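Local structure of cycloalternan-forming enzyme (Listeria monocytogenes serovar 1/2a, 5F7U) at residues V769-G774 with V794-G799; A800-N805 with R829-G834. The protein is a large, multidomain member of glycoside hydrolase family 31, with a TIM-barrel domain flanked by beta-rich domains and a family 6 carbohydrate-binding module. The protein carries 1 engineered substitution. One frame throughout, in Å; residues are numbered along the deposited sequence.

Contact 1 (V769-G774 with V794-G799); sequences VDIWNG and VFAKAG. With GLC (alpha-D-glucopyranose), chain B.
The carboxylate of Asp770 has two tasks at once: it closes strand 767-770 with an Asx turn and binds a sugar. Its CG stands anti to the backbone N. From there OD1 uses its anti lone pair to accept from the N of Trp772 at 2.9 Å, the Asx turn where the strand ends, while OD2 takes the O6 hydroxyl of the glucose at 2.6 Å. OD2 is thus gripped by O6 and Tyr785 OH, with a weak third bond from Asn773 ND2, which would be consistent with a charged carboxylate. Asn773 turns back to the same sugar, its ND2 giving a hydrogen bond to the ring oxygen O5 at 3.0 Å.

Behind the turn the backbones pair antiparallel. Val769 and Ala796 form a hydrogen-bonded pair, with Ala796 N 2.8 Å from Val769 O, and beyond the non-hydrogen-bonded pair Asp770-Phe795 the N of Ile771 reaches Val794 O in a nearly straight bond (172°). Ile771 has CG1 in the crowded position between N and carbonyl carbon (chi1 70°). The side chain crosses Val794 obliquely, CD1 meeting CG1 at 3.6 Å, and its CG2 lies against Ala796 CB. The Trp772 indole brings its NE1 edge to Val794, with Val794 N near the ring plane; NE1 itself gives a weak hydrogen bond to Leu792 O.

Strand 794-797 runs between 767-770 and 746-748 in an antiparallel sheet of the family 31 C-terminal domain; Leu746 packs on Ile771 and Ala796, and His777 meets the Phe795 ring at about 90°.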
loop_
_atom_site.group_PDB
_atom_site.type_symbol
_atom_site.label_atom_id
_atom_site.label_comp_id
_atom_site.label_asym_id
_atom_site.label_seq_id
_atom_site.Cartn_x
_atom_site.Cartn_y
_atom_site.Cartn_z
ATOM N N VAL A 769 -5.577 23.650 -3.449
ATOM C CA VAL A 769 -6.927 24.194 -3.479
ATOM C C VAL A 769 -7.882 23.128 -2.971
ATOM O O VAL A 769 -7.855 21.994 -3.436
ATOM C CB VAL A 769 -7.320 24.674 -4.907
ATOM C CG1 VAL A 769 -8.763 25.157 -4.918
ATOM C CG2 VAL A 769 -6.381 25.779 -5.380
ATOM N N ASP A 770 -8.713 23.510 -2.004
ATOM C CA ASP A 770 -9.743 22.638 -1.427
ATOM C C ASP A 770 -10.700 22.219 -2.540
ATOM O O ASP A 770 -11.335 23.068 -3.165
ATOM C CB ASP A 770 -10.455 23.461 -0.341
ATOM C CG ASP A 770 -11.498 22.683 0.430
ATOM O OD1 ASP A 770 -12.221 21.860 -0.164
ATOM O OD2 ASP A 770 -11.608 22.958 1.645
ATOM N N ILE A 771 -10.801 20.921 -2.813
ATOM C CA ILE A 771 -11.614 20.469 -3.962
ATOM C C ILE A 771 -13.126 20.625 -3.774
ATOM O O ILE A 771 -13.879 20.551 -4.748
ATOM C CB ILE A 771 -11.271 19.031 -4.435
ATOM C CG1 ILE A 771 -11.719 17.976 -3.409
ATOM C CG2 ILE A 771 -9.763 18.932 -4.717
ATOM C CD1 ILE A 771 -11.730 16.548 -3.938
ATOM N N TRP A 772 -13.560 20.822 -2.530
ATOM C CA TRP A 772 -14.980 20.856 -2.201
ATOM C C TRP A 772 -15.566 22.249 -2.360
ATOM O O TRP A 772 -16.758 22.385 -2.612
ATOM C CB TRP A 772 -15.190 20.424 -0.749
ATOM C CG TRP A 772 -14.589 19.098 -0.428
ATOM C CD1 TRP A 772 -13.450 18.859 0.309
ATOM C CD2 TRP A 772 -15.107 17.814 -0.796
ATOM N NE1 TRP A 772 -13.221 17.498 0.403
ATOM C CE2 TRP A 772 -14.221 16.833 -0.259
ATOM C CE3 TRP A 772 -16.229 17.395 -1.524
ATOM C CZ2 TRP A 772 -14.431 15.457 -0.429
ATOM C CZ3 TRP A 772 -16.447 16.004 -1.693
ATOM C CH2 TRP A 772 -15.543 15.060 -1.148
ATOM N N ASN A 773 -14.727 23.276 -2.188
ATOM C CA ASN A 773 -15.218 24.652 -2.030
ATOM C C ASN A 773 -14.361 25.774 -2.659
ATOM O O ASN A 773 -14.765 26.945 -2.640
ATOM C CB ASN A 773 -15.504 24.952 -0.533
ATOM C CG ASN A 773 -14.258 24.832 0.356
ATOM O OD1 ASN A 773 -13.147 25.216 -0.024
ATOM N ND2 ASN A 773 -14.443 24.264 1.559
ATOM N N GLY A 774 -13.185 25.435 -3.195
ATOM C CA GLY A 774 -12.320 26.446 -3.805
ATOM C C GLY A 774 -11.481 27.284 -2.855
ATOM O O GLY A 774 -10.913 28.307 -3.272
ATOM N N VAL A 794 -9.556 17.554 1.414
ATOM C CA VAL A 794 -8.888 17.049 0.197
ATOM C C VAL A 794 -8.520 18.255 -0.660
ATOM O O VAL A 794 -9.367 19.114 -0.891
ATOM C CB VAL A 794 -9.758 16.075 -0.638
ATOM C CG1 VAL A 794 -8.953 15.540 -1.823
ATOM C CG2 VAL A 794 -10.232 14.873 0.196
ATOM N N PHE A 795 -7.270 18.299 -1.127
ATOM C CA PHE A 795 -6.749 19.448 -1.875
ATOM C C PHE A 795 -6.102 19.026 -3.182
ATOM O O PHE A 795 -5.427 17.987 -3.247
ATOM C CB PHE A 795 -5.697 20.197 -1.057
ATOM C CG PHE A 795 -6.097 20.444 0.372
ATOM C CD1 PHE A 795 -5.931 19.443 1.335
ATOM C CD2 PHE A 795 -6.640 21.687 0.760
ATOM C CE1 PHE A 795 -6.308 19.661 2.655
ATOM C CE2 PHE A 795 -6.993 21.914 2.089
ATOM C CZ PHE A 795 -6.829 20.897 3.036
ATOM N N ALA A 796 -6.294 19.842 -4.217
ATOM C CA ALA A 796 -5.634 19.605 -5.498
ATOM C C ALA A 796 -4.387 20.459 -5.626
ATOM O O ALA A 796 -4.401 21.641 -5.321
ATOM C CB ALA A 796 -6.578 19.906 -6.657
ATOM N N LYS A 797 -3.337 19.830 -6.136
ATOM C CA LYS A 797 -2.039 20.442 -6.416
ATOM C C LYS A 797 -2.157 21.419 -7.578
ATOM O O LYS A 797 -2.964 21.216 -8.488
ATOM C CB LYS A 797 -1.098 19.308 -6.800
ATOM C CG LYS A 797 0.351 19.657 -6.979
ATOM C CD LYS A 797 1.163 18.362 -7.001
ATOM C CE LYS A 797 1.032 17.565 -8.284
ATOM N NZ LYS A 797 2.029 16.441 -8.236
ATOM N N ALA A 798 -1.343 22.479 -7.546
ATOM C CA ALA A 798 -1.284 23.453 -8.646
ATOM C C ALA A 798 -1.011 22.758 -9.977
ATOM O O ALA A 798 -0.122 21.912 -10.067
ATOM C CB ALA A 798 -0.212 24.507 -8.356
ATOM N N GLY A 799 -1.783 23.107 -10.999
ATOM C CA GLY A 799 -1.571 22.537 -12.329
ATOM C C GLY A 799 -2.372 21.273 -12.567
ATOM O O GLY A 799 -2.402 20.786 -13.701
HETATM C C1 GLC B . -13.664 24.614 5.217
HETATM C C2 GLC B . -12.790 24.239 6.416
HETATM C C3 GLC B . -11.759 25.351 6.657
HETATM C C4 GLC B . -10.975 25.657 5.369
HETATM C C5 GLC B . -11.958 26.039 4.252
HETATM C C6 GLC B . -11.326 26.348 2.899
HETATM O O2 GLC B . -13.621 24.077 7.572
HETATM O O3 GLC B . -10.892 25.004 7.744
HETATM O O4 GLC B . -10.036 26.714 5.577
HETATM O O5 GLC B . -12.855 24.932 4.070
HETATM O O6 GLC B . -10.543 25.225 2.473
#

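Contact 2 (A800-N805 with R829-G834); sequences AIIPMN and RVYPSG
Arg829 and Tyr831, two residues apart on one chain, join tip to tip beside strand 801-806. The arginine leaves the backbone with CG anti to N, then folds at chi2 and chi3, both 70°, so that the guanidinium turns away from that strand. NH2 gives its hydrogen to Tyr831 OH at 2.9 Å, the hydroxyl lying in the guanidinium plane, while NE is bonded to Gln877 OE1; these bonds, with others at NH1 and NH2, hold the buried group's rotation.

Met804 crosses the base of the arginine obliquely. Its chain is extended through chi2 and bent at chi3, which sets the methyl CE against Arg829 CB at 3.5 Å, with SD a little farther off. Tyr831 is met by two aliphatic groups: Ile802 CD1 comes to the ring edge, near its plane, 4.2 Å from CE2, and Ala800 CB sits obliquely by CD2. On the other face of the sheet, Ile801 and Val830 bring their CG2 methyls together more loosely, at 4.4 Å.

The backbones hold this register. Ile802 and Arg829 form an antiparallel hydrogen-bonded pair, Ile802 N reaching Arg829 O at 2.8 Å; in the return bond, Arg829 N approaches Ile802 O from 32° above the carbonyl plane. Past the non-hydrogen-bonded pair Ile801-Val830, Tyr831 N bonds to Ala800 O at 3.0 Å.

This is plain edge-strand pairing: 801-806 borders a mixed sheet, with 825-830 between it and 874-879, and packs through Ile802 on Tyr704 of helix 702-715 and through Ile801 on Ser836 and Tyr838 of strand 835-842.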
loop_
_atom_site.group_PDB
_atom_site.type_symbol
_atom_site.label_atom_id
_atom_site.label_comp_id
_atom_site.label_asym_id
_atom_site.label_seq_id
_atom_site.Cartn_x
_atom_site.Cartn_y
_atom_site.Cartn_z
ATOM N N ALA A 800 -3.060 20.774 -11.536
ATOM C CA ALA A 800 -3.844 19.520 -11.647
ATOM C C ALA A 800 -4.876 19.568 -12.766
ATOM O O ALA A 800 -5.548 20.578 -12.959
ATOM C CB ALA A 800 -4.526 19.185 -10.329
ATOM N N ILE A 801 -4.969 18.460 -13.492
ATOM C CA ILE A 801 -6.013 18.204 -14.490
ATOM C C ILE A 801 -6.642 16.889 -14.043
ATOM O O ILE A 801 -5.994 15.845 -14.078
ATOM C CB ILE A 801 -5.447 18.098 -15.932
ATOM C CG1 ILE A 801 -4.741 19.412 -16.324
ATOM C CG2 ILE A 801 -6.586 17.779 -16.911
ATOM C CD1 ILE A 801 -3.662 19.269 -17.395
ATOM N N ILE A 802 -7.887 16.964 -13.568
ATOM C CA ILE A 802 -8.545 15.813 -12.918
ATOM C C ILE A 802 -9.788 15.400 -13.710
ATOM O O ILE A 802 -10.776 16.124 -13.697
ATOM C CB ILE A 802 -8.916 16.142 -11.455
ATOM C CG1 ILE A 802 -7.649 16.516 -10.656
ATOM C CG2 ILE A 802 -9.661 14.974 -10.792
ATOM C CD1 ILE A 802 -7.942 17.334 -9.400
ATOM N N PRO A 803 -9.750 14.225 -14.380
ATOM C CA PRO A 803 -10.942 13.754 -15.110
ATOM C C PRO A 803 -12.004 13.254 -14.155
ATOM O O PRO A 803 -11.685 12.603 -13.139
ATOM C CB PRO A 803 -10.423 12.604 -15.959
ATOM C CG PRO A 803 -9.230 12.095 -15.214
ATOM C CD PRO A 803 -8.630 13.268 -14.468
ATOM N N MET A 804 -13.257 13.563 -14.469
ATOM C CA MET A 804 -14.377 13.244 -13.599
ATOM C C MET A 804 -15.588 12.805 -14.413
ATOM O O MET A 804 -15.738 13.182 -15.570
ATOM C CB MET A 804 -14.748 14.432 -12.712
ATOM C CG MET A 804 -13.612 15.016 -11.883
ATOM S SD MET A 804 -14.180 16.402 -10.888
ATOM C CE MET A 804 -14.681 17.589 -12.119
ATOM N N ASN A 805 -16.435 12.001 -13.791
ATOM C CA ASN A 805 -17.698 11.590 -14.389
ATOM C C ASN A 805 -18.799 12.225 -13.547
ATOM O O ASN A 805 -19.025 11.801 -12.418
ATOM C CB ASN A 805 -17.813 10.058 -14.390
ATOM C CG ASN A 805 -19.060 9.579 -15.099
ATOM O OD1 ASN A 805 -19.617 10.290 -15.930
ATOM N ND2 ASN A 805 -19.507 8.371 -14.776
ATOM N N ARG A 829 -11.559 18.812 -14.283
ATOM C CA ARG A 829 -11.329 19.875 -13.318
ATOM C C ARG A 829 -9.873 20.320 -13.445
ATOM O O ARG A 829 -8.966 19.489 -13.405
ATOM C CB ARG A 829 -11.631 19.351 -11.906
ATOM C CG ARG A 829 -11.418 20.322 -10.753
ATOM C CD ARG A 829 -12.432 21.464 -10.711
ATOM N NE ARG A 829 -13.786 21.053 -10.333
ATOM C CZ ARG A 829 -14.205 20.851 -9.089
ATOM N NH1 ARG A 829 -15.486 20.539 -8.877
ATOM N NH2 ARG A 829 -13.362 20.972 -8.059
ATOM N N VAL A 830 -9.663 21.633 -13.601
ATOM C CA VAL A 830 -8.360 22.200 -13.936
ATOM C C VAL A 830 -8.028 23.316 -12.959
ATOM O O VAL A 830 -8.837 24.230 -12.767
ATOM C CB VAL A 830 -8.348 22.757 -15.390
ATOM C CG1 VAL A 830 -7.014 23.434 -15.715
ATOM C CG2 VAL A 830 -8.607 21.620 -16.394
ATOM N N TYR A 831 -6.839 23.229 -12.356
ATOM C CA TYR A 831 -6.296 24.281 -11.496
ATOM C C TYR A 831 -5.092 24.871 -12.218
ATOM O O TYR A 831 -3.965 24.384 -12.039
ATOM C CB TYR A 831 -5.949 23.708 -10.094
ATOM C CG TYR A 831 -7.186 23.196 -9.396
ATOM C CD1 TYR A 831 -8.008 24.064 -8.671
ATOM C CD2 TYR A 831 -7.561 21.861 -9.500
ATOM C CE1 TYR A 831 -9.168 23.607 -8.049
ATOM C CE2 TYR A 831 -8.711 21.386 -8.879
ATOM C CZ TYR A 831 -9.512 22.273 -8.165
ATOM O OH TYR A 831 -10.653 21.828 -7.557
ATOM N N PRO A 832 -5.318 25.914 -13.061
ATOM C CA PRO A 832 -4.233 26.384 -13.928
ATOM C C PRO A 832 -3.035 26.908 -13.141
ATOM O O PRO A 832 -3.194 27.678 -12.184
ATOM C CB PRO A 832 -4.871 27.533 -14.724
ATOM C CG PRO A 832 -6.343 27.366 -14.586
ATOM C CD PRO A 832 -6.552 26.711 -13.244
ATOM N N SER A 833 -1.854 26.463 -13.552
ATOM C CA SER A 833 -0.580 26.902 -12.990
ATOM C C SER A 833 0.512 26.586 -13.987
ATOM O O SER A 833 0.898 25.434 -14.129
ATOM C CB SER A 833 -0.272 26.192 -11.675
ATOM O OG SER A 833 0.954 26.710 -11.167
ATOM N N GLY A 834 0.978 27.610 -14.704
ATOM C CA GLY A 834 1.945 27.416 -15.789
ATOM C C GLY A 834 1.433 26.417 -16.813
ATOM O O GLY A 834 0.222 26.375 -17.102
#

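Both contacts are buried antiparallel strand pairs, centres about 10 Å apart, in series: strand 794-797 of contact 1 leads into strand 801-806 of contact 2, the chain passing from one sheet to another. Contact 1 runs out to partly exposed Trp772 and Asn773 in a polar turn at a bound glucose, whereas every touching residue of contact 2 is buried, its arginine satisfied by Tyr831 OH and Gln877 beside apolar packing. Tyr831 links them: its CE2 packs on Ala796 CB at 3.4 Å, and its backbone O lies 2.7 Å from Gly799 N, a probable hydrogen bond. Arg829 NH2 adds a weak, long hydrogen bond to Ile771 O, at the turn of contact 1.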